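Long-range contacts in cell wall surface anchor protein (Streptococcus agalactiae, PDB 4Z1P), which probably acts as a streptococcal adhesin of the antigen I/II family, anchored in the cell wall and presenting its domains for attachment: residues Q36-Y41 with V158-F163; G54-D59 with F115-A120; D175-E180 with E210-P215; Y220-Y225 with F319-K324. All coordinates share one frame; numbering follows the deposited sequence.

Interaction 1 of 4, residues Q36-Y41 with V158-F163; sequences QNFSQY and VAQIDF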
# COMPACT_ATOMS: atom_id res chain seq x y z
N GLN A 36 -3.12 -23.27 4.62
CA GLN A 36 -2.94 -24.56 3.97
C GLN A 36 -3.78 -25.49 4.82
O GLN A 36 -3.45 -25.76 6.04
CB GLN A 36 -1.46 -24.96 4.02
CG GLN A 36 -1.15 -26.35 3.45
CD GLN A 36 0.36 -26.60 3.44
OE1 GLN A 36 1.10 -26.02 4.24
NE2 GLN A 36 0.81 -27.43 2.53
N ASN A 37 -4.93 -25.91 4.27
CA ASN A 37 -5.92 -26.68 5.05
C ASN A 37 -5.72 -28.17 5.01
O ASN A 37 -5.63 -28.77 3.96
CB ASN A 37 -7.33 -26.31 4.59
CG ASN A 37 -7.72 -24.95 5.05
OD1 ASN A 37 -7.59 -24.61 6.22
ND2 ASN A 37 -8.07 -24.12 4.17
N PHE A 38 -5.62 -28.77 6.20
CA PHE A 38 -5.52 -30.22 6.34
C PHE A 38 -6.62 -30.83 7.22
O PHE A 38 -6.63 -32.04 7.36
CB PHE A 38 -4.12 -30.68 6.91
CG PHE A 38 -2.97 -30.39 6.02
CD1 PHE A 38 -3.01 -30.76 4.73
CD2 PHE A 38 -1.79 -29.72 6.51
CE1 PHE A 38 -1.99 -30.51 3.87
CE2 PHE A 38 -0.75 -29.51 5.65
CZ PHE A 38 -0.83 -29.89 4.35
N SER A 39 -7.49 -30.03 7.81
CA SER A 39 -8.49 -30.57 8.79
C SER A 39 -9.40 -31.61 8.17
O SER A 39 -9.81 -32.59 8.84
CB SER A 39 -9.32 -29.45 9.39
OG SER A 39 -10.02 -28.78 8.40
N GLN A 40 -9.53 -31.52 6.85
CA GLN A 40 -10.33 -32.47 6.04
C GLN A 40 -9.76 -33.88 5.97
O GLN A 40 -10.47 -34.87 5.66
CB GLN A 40 -10.66 -31.82 4.67
CG GLN A 40 -9.53 -31.76 3.62
CD GLN A 40 -8.68 -30.51 3.74
OE1 GLN A 40 -8.68 -29.83 4.77
NE2 GLN A 40 -7.97 -30.18 2.64
N TYR A 41 -8.46 -34.02 6.28
CA TYR A 41 -7.84 -35.28 6.22
C TYR A 41 -7.72 -35.98 7.57
O TYR A 41 -7.12 -37.07 7.67
CB TYR A 41 -6.43 -35.11 5.63
CG TYR A 41 -6.44 -34.50 4.27
CD1 TYR A 41 -7.10 -35.14 3.20
CD2 TYR A 41 -5.81 -33.28 3.99
CE1 TYR A 41 -7.10 -34.56 1.92
CE2 TYR A 41 -5.84 -32.70 2.69
CZ TYR A 41 -6.51 -33.33 1.66
OH TYR A 41 -6.51 -32.78 0.37
N VAL A 158 -3.08 -18.27 -3.74
CA VAL A 158 -2.49 -19.51 -3.21
C VAL A 158 -3.06 -20.73 -3.82
O VAL A 158 -4.18 -20.68 -4.27
CB VAL A 158 -2.63 -19.61 -1.69
CG1 VAL A 158 -1.69 -18.56 -1.00
CG2 VAL A 158 -4.10 -19.37 -1.21
N ALA A 159 -2.34 -21.84 -3.75
CA ALA A 159 -2.79 -23.17 -4.17
C ALA A 159 -2.09 -24.21 -3.29
O ALA A 159 -1.03 -23.90 -2.65
CB ALA A 159 -2.47 -23.42 -5.64
N GLN A 160 -2.70 -25.39 -3.17
CA GLN A 160 -2.11 -26.46 -2.43
C GLN A 160 -2.20 -27.70 -3.18
O GLN A 160 -3.20 -27.92 -3.99
CB GLN A 160 -2.58 -26.55 -0.96
CG GLN A 160 -3.88 -27.07 -0.63
CD GLN A 160 -4.18 -27.00 0.90
OE1 GLN A 160 -4.61 -25.99 1.41
NE2 GLN A 160 -4.00 -28.09 1.56
N ILE A 161 -1.25 -28.56 -2.94
CA ILE A 161 -1.24 -29.88 -3.59
C ILE A 161 -1.05 -30.90 -2.52
O ILE A 161 -0.01 -30.87 -1.79
CB ILE A 161 -0.16 -30.00 -4.65
CG1 ILE A 161 -0.32 -28.90 -5.63
CG2 ILE A 161 -0.19 -31.39 -5.30
CD1 ILE A 161 0.86 -28.82 -6.58
N ASP A 162 -2.09 -31.70 -2.31
CA ASP A 162 -2.14 -32.69 -1.26
C ASP A 162 -2.14 -34.04 -1.93
O ASP A 162 -3.08 -34.36 -2.68
CB ASP A 162 -3.43 -32.57 -0.45
CG ASP A 162 -3.71 -31.19 0.06
OD1 ASP A 162 -2.72 -30.44 0.38
OD2 ASP A 162 -4.91 -30.83 0.10
N PHE A 163 -1.18 -34.88 -1.63
CA PHE A 163 -1.09 -36.24 -2.21
C PHE A 163 -1.20 -36.21 -3.75
O PHE A 163 -1.85 -37.11 -4.38
CB PHE A 163 -2.21 -37.17 -1.64
CG PHE A 163 -2.50 -37.09 -0.16
CD1 PHE A 163 -1.75 -37.83 0.75
CD2 PHE A 163 -3.52 -36.32 0.33
CE1 PHE A 163 -2.02 -37.82 2.09
CE2 PHE A 163 -3.82 -36.30 1.67
CZ PHE A 163 -3.07 -37.06 2.55
O HOH W 1 -0.36 -29.24 0.73
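The loop after strand 29-36 packs on strand 153-162 of the facing sheet, where N37, F38 and Y41 meet Q160, D162 and F163. The Q160 amide makes two hydrogen bonds with the backbone of N37: its OE1 accepts from N37 N (2.9 Å) on an in-plane lone pair, while its NE2 donates to N37 O (3.0 Å). Glutamine suits this place because one amide offers both an acceptor and a donor. The second proton of Q160 NE2 goes almost straight to D162 OD1 on its syn side (172°), and this fixes the rotation of the amide. OD1 also accepts from water 1, which in turn accepts from Q36 NE2; Q36 OE1 is bonded to Y139. D162 OD2 accepts a hydrogen bond from Y41 OH on its anti side, somewhat out of the carboxylate plane, at 2.5 Å. The Y41 ring is held on both faces: Q40 CG lies over one, and over the other comes the edge of F163 in a T-shaped stack, with CE2 of F163 3.7 Å from Y41 CE1 and the planes at 82°. F38 brings CE1 to D162 OD1 (3.6 Å), ring edge to carboxylate. The contact thus joins a loop of one sheet to a strand of the other within a β-sandwich domain, consistent with the Ig-like fold of the antigen I/II C-terminal domains.

Interaction 2 of 4, residues G54-D59 with F115-A120; sequences GFAFVD and FYMWTA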
# COMPACT_ATOMS: atom_id res chain seq x y z
N GLY A 54 3.52 -36.24 -1.41
CA GLY A 54 3.81 -35.09 -0.54
C GLY A 54 2.79 -34.00 -0.46
O GLY A 54 1.61 -34.20 -0.75
N PHE A 55 3.26 -32.82 -0.03
CA PHE A 55 2.38 -31.73 0.34
C PHE A 55 3.13 -30.50 -0.07
O PHE A 55 4.26 -30.23 0.46
CB PHE A 55 2.07 -31.73 1.85
CG PHE A 55 1.54 -33.04 2.31
CD1 PHE A 55 0.23 -33.41 2.02
CD2 PHE A 55 2.38 -33.97 2.81
CE1 PHE A 55 -0.21 -34.71 2.33
CE2 PHE A 55 1.97 -35.26 3.17
CZ PHE A 55 0.65 -35.66 2.90
N ALA A 56 2.51 -29.76 -1.00
CA ALA A 56 3.10 -28.51 -1.49
C ALA A 56 2.16 -27.38 -1.31
O ALA A 56 0.94 -27.59 -1.40
CB ALA A 56 3.41 -28.62 -2.94
N PHE A 57 2.70 -26.20 -0.97
CA PHE A 57 1.93 -24.98 -0.86
C PHE A 57 2.55 -23.94 -1.78
O PHE A 57 3.78 -23.73 -1.74
CB PHE A 57 2.01 -24.43 0.58
CG PHE A 57 1.03 -23.33 0.85
CD1 PHE A 57 -0.33 -23.62 0.85
CD2 PHE A 57 1.44 -22.00 1.04
CE1 PHE A 57 -1.27 -22.66 1.07
CE2 PHE A 57 0.49 -21.00 1.21
CZ PHE A 57 -0.85 -21.35 1.24
N VAL A 58 1.72 -23.28 -2.58
CA VAL A 58 2.17 -22.33 -3.53
C VAL A 58 1.63 -21.00 -3.25
O VAL A 58 0.40 -20.86 -3.17
CB VAL A 58 1.77 -22.73 -5.02
CG1 VAL A 58 2.13 -21.60 -6.01
CG2 VAL A 58 2.45 -24.04 -5.39
N ASP A 59 2.48 -19.97 -3.20
CA ASP A 59 2.00 -18.58 -3.21
C ASP A 59 2.43 -17.86 -4.51
O ASP A 59 3.62 -17.86 -4.87
CB ASP A 59 2.53 -17.80 -2.03
CG ASP A 59 1.93 -16.39 -1.96
OD1 ASP A 59 2.17 -15.52 -2.87
OD2 ASP A 59 1.20 -16.15 -1.01
N PHE A 115 6.89 -17.54 -8.61
CA PHE A 115 6.14 -17.89 -7.44
C PHE A 115 7.03 -18.53 -6.39
O PHE A 115 8.23 -18.76 -6.64
CB PHE A 115 5.00 -18.85 -7.81
CG PHE A 115 5.44 -20.16 -8.38
CD1 PHE A 115 5.65 -20.29 -9.73
CD2 PHE A 115 5.56 -21.30 -7.61
CE1 PHE A 115 5.97 -21.52 -10.26
CE2 PHE A 115 5.93 -22.52 -8.12
CZ PHE A 115 6.14 -22.65 -9.46
N TYR A 116 6.45 -18.74 -5.21
CA TYR A 116 7.09 -19.37 -4.08
C TYR A 116 6.35 -20.64 -3.75
O TYR A 116 5.14 -20.72 -3.96
CB TYR A 116 7.03 -18.45 -2.85
CG TYR A 116 7.64 -17.12 -3.08
CD1 TYR A 116 6.96 -16.13 -3.72
CD2 TYR A 116 8.97 -16.84 -2.63
CE1 TYR A 116 7.55 -14.88 -3.91
CE2 TYR A 116 9.55 -15.61 -2.81
CZ TYR A 116 8.84 -14.64 -3.42
OH TYR A 116 9.42 -13.44 -3.64
N MET A 117 7.09 -21.67 -3.37
CA MET A 117 6.50 -22.90 -3.03
C MET A 117 7.18 -23.56 -1.86
O MET A 117 8.42 -23.48 -1.74
CB MET A 117 6.51 -23.85 -4.25
CG MET A 117 5.87 -25.19 -4.02
SD MET A 117 5.82 -26.18 -5.53
CE MET A 117 7.49 -26.48 -5.84
N TRP A 118 6.40 -24.13 -0.97
CA TRP A 118 6.94 -24.80 0.23
C TRP A 118 6.49 -26.22 0.15
O TRP A 118 5.29 -26.47 -0.03
CB TRP A 118 6.37 -24.15 1.52
CG TRP A 118 6.87 -22.80 1.82
CD1 TRP A 118 7.96 -22.49 2.63
CD2 TRP A 118 6.41 -21.58 1.30
NE1 TRP A 118 8.14 -21.15 2.66
CE2 TRP A 118 7.23 -20.56 1.83
CE3 TRP A 118 5.40 -21.24 0.42
CZ2 TRP A 118 7.03 -19.22 1.55
CZ3 TRP A 118 5.15 -19.92 0.18
CH2 TRP A 118 6.00 -18.92 0.70
N THR A 119 7.40 -27.15 0.20
CA THR A 119 7.15 -28.57 0.15
C THR A 119 7.63 -29.30 1.39
O THR A 119 8.72 -28.93 2.02
CB THR A 119 7.90 -29.18 -1.06
OG1 THR A 119 9.23 -28.76 -1.04
CG2 THR A 119 7.28 -28.75 -2.36
N ALA A 120 6.88 -30.30 1.82
CA ALA A 120 7.29 -31.09 2.92
C ALA A 120 8.56 -31.86 2.64
O ALA A 120 8.63 -32.62 1.70
CB ALA A 120 6.18 -32.00 3.42
O HOH W 2 3.80 -27.64 2.18
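W118 and F57 face each other as a hydrogen-bonded pair in an antiparallel sheet, and the tryptophan can be followed across its neighbouring strand. Its CB lies beside the carbonyl of F57. With CG anti to the carbonyl carbon (chi1 -71°), the indole turns its benzo edge toward that strand: CE3 of W118 comes 3.7 Å from F57 O, near the plane of the indole, and 4.1 Å from F57 CD2. One atom further, CZ3 of W118 reaches CB of D59 at 4.0 Å. Beyond these two strands the indole packs on L68, V70 and I73 of strand 65-75 and meets the Y139 ring. A broad indole suits this place, because it spans two residues of the adjacent strand and still reaches the opposite sheet. D59, on the same face, turns its carboxylate to N156.

On the other face V58 carries the packing: its CG2 meets CG of M117 (3.9 Å) and its CG1 meets CD2 of F115 (3.8 Å). The small CB of A56 sits against T119 CG2.

The backbones hold the register with paired bonds, F57 N to W118 O and W118 N to F57 O, both 2.8 Å, and with a like pair between D59 and Y116. At the F55 end, A120 N donates to F55 O (3.0 Å), and water 2 donates to both F55 O and W118 O. These are two adjacent inner strands of a five-stranded antiparallel sheet, with the W118 face turned to the opposing sheet of the β-sandwich.

Interaction 3 of 4, residues D175-E180 with E210-P215; sequences DLTTPE and EGWVVP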
# COMPACT_ATOMS: atom_id res chain seq x y z
N ASP A 175 -5.57 -2.09 -4.68
CA ASP A 175 -5.13 -1.11 -5.68
C ASP A 175 -3.98 -0.27 -5.12
O ASP A 175 -4.03 0.11 -3.95
CB ASP A 175 -6.31 -0.21 -6.07
CG ASP A 175 -7.64 -0.91 -5.92
OD1 ASP A 175 -8.21 -1.01 -4.75
OD2 ASP A 175 -8.07 -1.42 -6.97
N LEU A 176 -2.96 -0.01 -5.93
CA LEU A 176 -1.85 0.80 -5.55
C LEU A 176 -2.13 2.21 -6.08
O LEU A 176 -2.24 2.38 -7.30
CB LEU A 176 -0.59 0.26 -6.17
CG LEU A 176 0.78 0.83 -5.78
CD1 LEU A 176 0.99 2.30 -6.16
CD2 LEU A 176 1.00 0.62 -4.29
N THR A 177 -2.18 3.18 -5.15
CA THR A 177 -2.45 4.59 -5.48
C THR A 177 -1.20 5.37 -5.17
O THR A 177 -0.73 5.44 -4.03
CB THR A 177 -3.62 5.14 -4.70
OG1 THR A 177 -3.38 4.97 -3.29
CG2 THR A 177 -5.00 4.46 -5.12
N THR A 178 -0.65 5.95 -6.22
CA THR A 178 0.52 6.78 -6.10
C THR A 178 -0.00 8.23 -5.90
O THR A 178 -0.73 8.74 -6.72
CB THR A 178 1.37 6.71 -7.40
OG1 THR A 178 2.06 5.46 -7.46
CG2 THR A 178 2.43 7.85 -7.43
N PRO A 179 0.41 8.88 -4.83
CA PRO A 179 -0.04 10.27 -4.66
C PRO A 179 0.53 11.19 -5.70
O PRO A 179 1.61 10.94 -6.22
CB PRO A 179 0.46 10.65 -3.28
CG PRO A 179 0.76 9.36 -2.59
CD PRO A 179 1.07 8.36 -3.63
N GLU A 180 -0.23 12.24 -6.02
CA GLU A 180 0.15 13.25 -6.99
C GLU A 180 -0.31 14.63 -6.48
O GLU A 180 -1.39 14.74 -5.90
CB GLU A 180 -0.60 12.94 -8.26
CG GLU A 180 -0.12 13.72 -9.45
CD GLU A 180 -1.05 13.52 -10.64
OE1 GLU A 180 -2.05 12.76 -10.52
OE2 GLU A 180 -0.77 14.11 -11.69
N GLU A 210 -2.08 22.13 -4.59
CA GLU A 210 -3.24 21.25 -4.71
C GLU A 210 -2.83 19.92 -4.09
O GLU A 210 -2.06 19.13 -4.68
CB GLU A 210 -3.66 21.03 -6.17
CG GLU A 210 -4.12 22.28 -6.88
CD GLU A 210 -4.33 22.06 -8.40
OE1 GLU A 210 -3.93 22.99 -9.15
OE2 GLU A 210 -4.87 20.98 -8.80
N GLY A 211 -3.30 19.68 -2.88
CA GLY A 211 -3.04 18.38 -2.23
C GLY A 211 -3.66 17.18 -2.91
O GLY A 211 -4.62 17.28 -3.69
N TRP A 212 -3.12 16.01 -2.59
CA TRP A 212 -3.70 14.79 -3.18
C TRP A 212 -4.96 14.42 -2.45
O TRP A 212 -5.05 14.61 -1.21
CB TRP A 212 -2.73 13.64 -3.00
CG TRP A 212 -3.16 12.37 -3.60
CD1 TRP A 212 -3.50 12.15 -4.90
CD2 TRP A 212 -3.19 11.10 -2.95
NE1 TRP A 212 -3.79 10.80 -5.10
CE2 TRP A 212 -3.58 10.13 -3.92
CE3 TRP A 212 -2.95 10.69 -1.65
CZ2 TRP A 212 -3.75 8.82 -3.61
CZ3 TRP A 212 -3.13 9.38 -1.34
CH2 TRP A 212 -3.53 8.46 -2.30
N VAL A 213 -5.94 13.90 -3.18
CA VAL A 213 -7.12 13.41 -2.54
C VAL A 213 -6.91 11.93 -2.12
O VAL A 213 -6.84 10.99 -2.99
CB VAL A 213 -8.41 13.56 -3.41
CG1 VAL A 213 -9.64 12.99 -2.69
CG2 VAL A 213 -8.66 15.02 -3.78
N VAL A 214 -6.84 11.71 -0.80
CA VAL A 214 -6.75 10.36 -0.26
C VAL A 214 -8.12 9.75 -0.54
O VAL A 214 -9.16 10.29 -0.09
CB VAL A 214 -6.41 10.36 1.21
CG1 VAL A 214 -6.23 8.94 1.68
CG2 VAL A 214 -5.11 11.10 1.49
N PRO A 215 -8.16 8.66 -1.31
CA PRO A 215 -9.49 8.12 -1.67
C PRO A 215 -10.19 7.33 -0.55
O PRO A 215 -9.57 6.76 0.39
CB PRO A 215 -9.16 7.20 -2.87
CG PRO A 215 -7.84 6.60 -2.47
CD PRO A 215 -7.08 7.75 -1.77
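T177 OG1 meets the edge of the W212 indole, 3.6 Å from CH2 of W212, while the same hydroxyl makes a weak hydrogen bond to V24 O. The W212 side chain runs with CG anti to the backbone N (chi1 -177°), which carries the ring out alongside 177-180. P179 leans over one face, its CA and CB side nearest: CA of P179 stands 3.6 Å from the centroid of the five-membered ring of W212, only 9° off its normal, a CH-pi contact. CB of P179 continues over the ring fusion, 3.7 Å from W212 CD2, and CG follows above the six-membered ring. Proline suits this face, with its compact ring and a CA-H that points into the pi cloud. E180 N extends the cover, 3.5 Å from CD1 of W212. V320 and F318 of strand 311-320 also touch the indole, and W212 O accepts a hydrogen bond from Y225 OH.

No hydrogen bond crosses between 175-180 and 210-215. Between these two segments, which bring the chain leaving strand 165-177 against the loop after strand 204-210, the contact is packing and CH-pi, so it rests on complementary shape.

Interaction 4 of 4, residues Y220-Y225 with F319-K324; sequences YDLFEY and FVNGNK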
# COMPACT_ATOMS: atom_id res chain seq x y z
N TYR A 220 -5.85 1.82 5.07
CA TYR A 220 -4.98 2.36 6.10
C TYR A 220 -5.57 3.65 6.62
O TYR A 220 -6.33 4.29 5.92
CB TYR A 220 -3.58 2.65 5.53
CG TYR A 220 -3.67 3.55 4.33
CD1 TYR A 220 -3.92 3.02 3.05
CD2 TYR A 220 -3.56 4.92 4.46
CE1 TYR A 220 -4.06 3.83 1.94
CE2 TYR A 220 -3.69 5.76 3.35
CZ TYR A 220 -3.94 5.24 2.10
OH TYR A 220 -4.11 6.07 1.00
N ASP A 221 -5.17 4.04 7.81
CA ASP A 221 -5.48 5.37 8.31
C ASP A 221 -4.39 6.38 8.04
O ASP A 221 -3.16 6.03 7.90
CB ASP A 221 -5.74 5.27 9.80
CG ASP A 221 -6.85 4.28 10.11
OD1 ASP A 221 -7.92 4.31 9.44
OD2 ASP A 221 -6.63 3.41 10.96
N LEU A 222 -4.82 7.63 7.99
CA LEU A 222 -3.90 8.72 7.76
C LEU A 222 -3.23 9.10 9.03
O LEU A 222 -3.90 9.26 10.07
CB LEU A 222 -4.64 9.93 7.25
CG LEU A 222 -5.14 9.80 5.83
CD1 LEU A 222 -5.90 11.07 5.48
CD2 LEU A 222 -3.94 9.62 4.88
N PHE A 223 -1.92 9.28 8.95
CA PHE A 223 -1.17 9.92 10.02
C PHE A 223 -0.28 11.11 9.63
O PHE A 223 0.16 11.83 10.51
CB PHE A 223 -0.37 8.88 10.75
CG PHE A 223 0.70 8.24 9.94
CD1 PHE A 223 1.96 8.82 9.88
CD2 PHE A 223 0.46 7.05 9.30
CE1 PHE A 223 2.97 8.24 9.13
CE2 PHE A 223 1.47 6.45 8.52
CZ PHE A 223 2.72 7.05 8.45
N GLU A 224 -0.00 11.31 8.34
CA GLU A 224 0.77 12.43 7.88
C GLU A 224 0.14 12.94 6.61
O GLU A 224 -0.14 12.17 5.72
CB GLU A 224 2.21 12.04 7.59
CG GLU A 224 3.03 13.10 6.89
CD GLU A 224 4.48 12.71 6.72
OE1 GLU A 224 4.73 11.58 6.30
OE2 GLU A 224 5.38 13.54 6.98
N TYR A 225 -0.12 14.26 6.55
CA TYR A 225 -0.57 14.90 5.33
C TYR A 225 0.00 16.30 5.40
O TYR A 225 -0.45 17.12 6.17
CB TYR A 225 -2.10 14.83 5.24
CG TYR A 225 -2.73 15.34 3.94
CD1 TYR A 225 -2.75 16.72 3.61
CD2 TYR A 225 -3.30 14.46 3.04
CE1 TYR A 225 -3.32 17.14 2.43
CE2 TYR A 225 -3.88 14.87 1.87
CZ TYR A 225 -3.90 16.24 1.58
OH TYR A 225 -4.47 16.65 0.37
N PHE A 319 3.87 15.21 1.56
CA PHE A 319 4.07 13.94 2.25
C PHE A 319 2.72 13.41 2.70
O PHE A 319 1.96 14.12 3.37
CB PHE A 319 4.95 14.10 3.48
CG PHE A 319 6.34 14.56 3.17
CD1 PHE A 319 6.58 15.90 2.84
CD2 PHE A 319 7.41 13.68 3.24
CE1 PHE A 319 7.86 16.34 2.57
CE2 PHE A 319 8.69 14.10 2.94
CZ PHE A 319 8.92 15.45 2.62
N VAL A 320 2.43 12.15 2.37
CA VAL A 320 1.27 11.47 2.93
C VAL A 320 1.75 10.07 3.40
O VAL A 320 2.33 9.33 2.62
CB VAL A 320 0.10 11.39 1.94
CG1 VAL A 320 0.49 10.77 0.60
CG2 VAL A 320 -1.07 10.62 2.53
N ASN A 321 1.59 9.82 4.70
CA ASN A 321 2.02 8.60 5.38
C ASN A 321 3.38 8.18 4.91
O ASN A 321 3.62 7.03 4.61
CB ASN A 321 0.99 7.49 5.14
CG ASN A 321 -0.25 7.65 5.98
OD1 ASN A 321 -0.57 8.75 6.54
ND2 ASN A 321 -1.00 6.56 6.06
N GLY A 322 4.29 9.15 4.88
CA GLY A 322 5.69 8.92 4.61
C GLY A 322 6.05 8.88 3.16
O GLY A 322 7.22 8.74 2.84
N ASN A 323 5.07 9.01 2.26
CA ASN A 323 5.32 8.97 0.84
C ASN A 323 5.49 10.41 0.32
O ASN A 323 4.57 11.20 0.48
CB ASN A 323 4.13 8.37 0.13
CG ASN A 323 3.94 6.93 0.48
OD1 ASN A 323 4.62 6.05 -0.09
ND2 ASN A 323 3.12 6.68 1.51
N LYS A 324 6.65 10.73 -0.25
CA LYS A 324 7.00 12.08 -0.69
C LYS A 324 6.80 12.21 -2.17
O LYS A 324 7.26 11.35 -2.93
CB LYS A 324 8.49 12.40 -0.38
CG LYS A 324 8.93 13.81 -0.81
CD LYS A 324 10.39 14.03 -0.40
CE LYS A 324 11.01 15.08 -1.26
NZ LYS A 324 12.30 15.54 -0.64
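The side-chain amide of N321 is the first shell of this contact, and it binds three backbone groups of the loop D221-E224. Its ND2 donates to D221 O (2.9 Å). Its OD1 accepts from F223 N (2.8 Å, 169° at the hydrogen) and, more loosely, from E224 N at 3.2 Å, both donors coming from the same face of the amide plane. Asparagine can do this because its short side chain offers donor and acceptor together. The F223 ring lies over the amide, the two planes 18° apart, with CE2 of F223 3.3 Å from CG of N321; the CA of N321 adds a CH-pi contact to the same face.

A second bond set holds the neighbouring peptides. N321 N donates to E224 O (3.1 Å). The extended E224 side chain then runs alongside F319 CB, and its OE1 accepts from G322 N at 2.8 Å. L222 CD2 packs on V320 CG2.

Further out, a type I' turn from V320 to N323 positions the amide. N321 and G322 both have positive phi, and Asn-Gly is a classic sequence for this turn. V320 O accepts from N323 N and from N323 ND2. D221 is salt-bridged to R292, and N321 O is bonded to N27. This is the tight two-residue β-hairpin connecting strands 311-320 and 323-333, its tip embraced by the loop before strand 225-230.

Interactions 1 and 2 share one sheet and touch, their centres about 10 Å apart: strand 55-61 lies between 115-120 and 153-162, and the F55 and F163 rings pack together. Both are buried, but interaction 2 rests on regular backbone bonds and apolar faces, whereas interaction 1 relies on side-chain amide, carboxylate and hydroxyl groups to tie a loop that forms no β-ladder with strand 153-162. Interactions 3 and 4 adjoin each other and are only partly buried, meeting where P179 packs on V320. Interaction 3 is CH-pi packing of proline on an indole, with no hydrogen bond between the segments; in interaction 4, hydrogen bonds join an Asn side chain and the turn backbone to the loop. Strand 165-177 joins the two pairs.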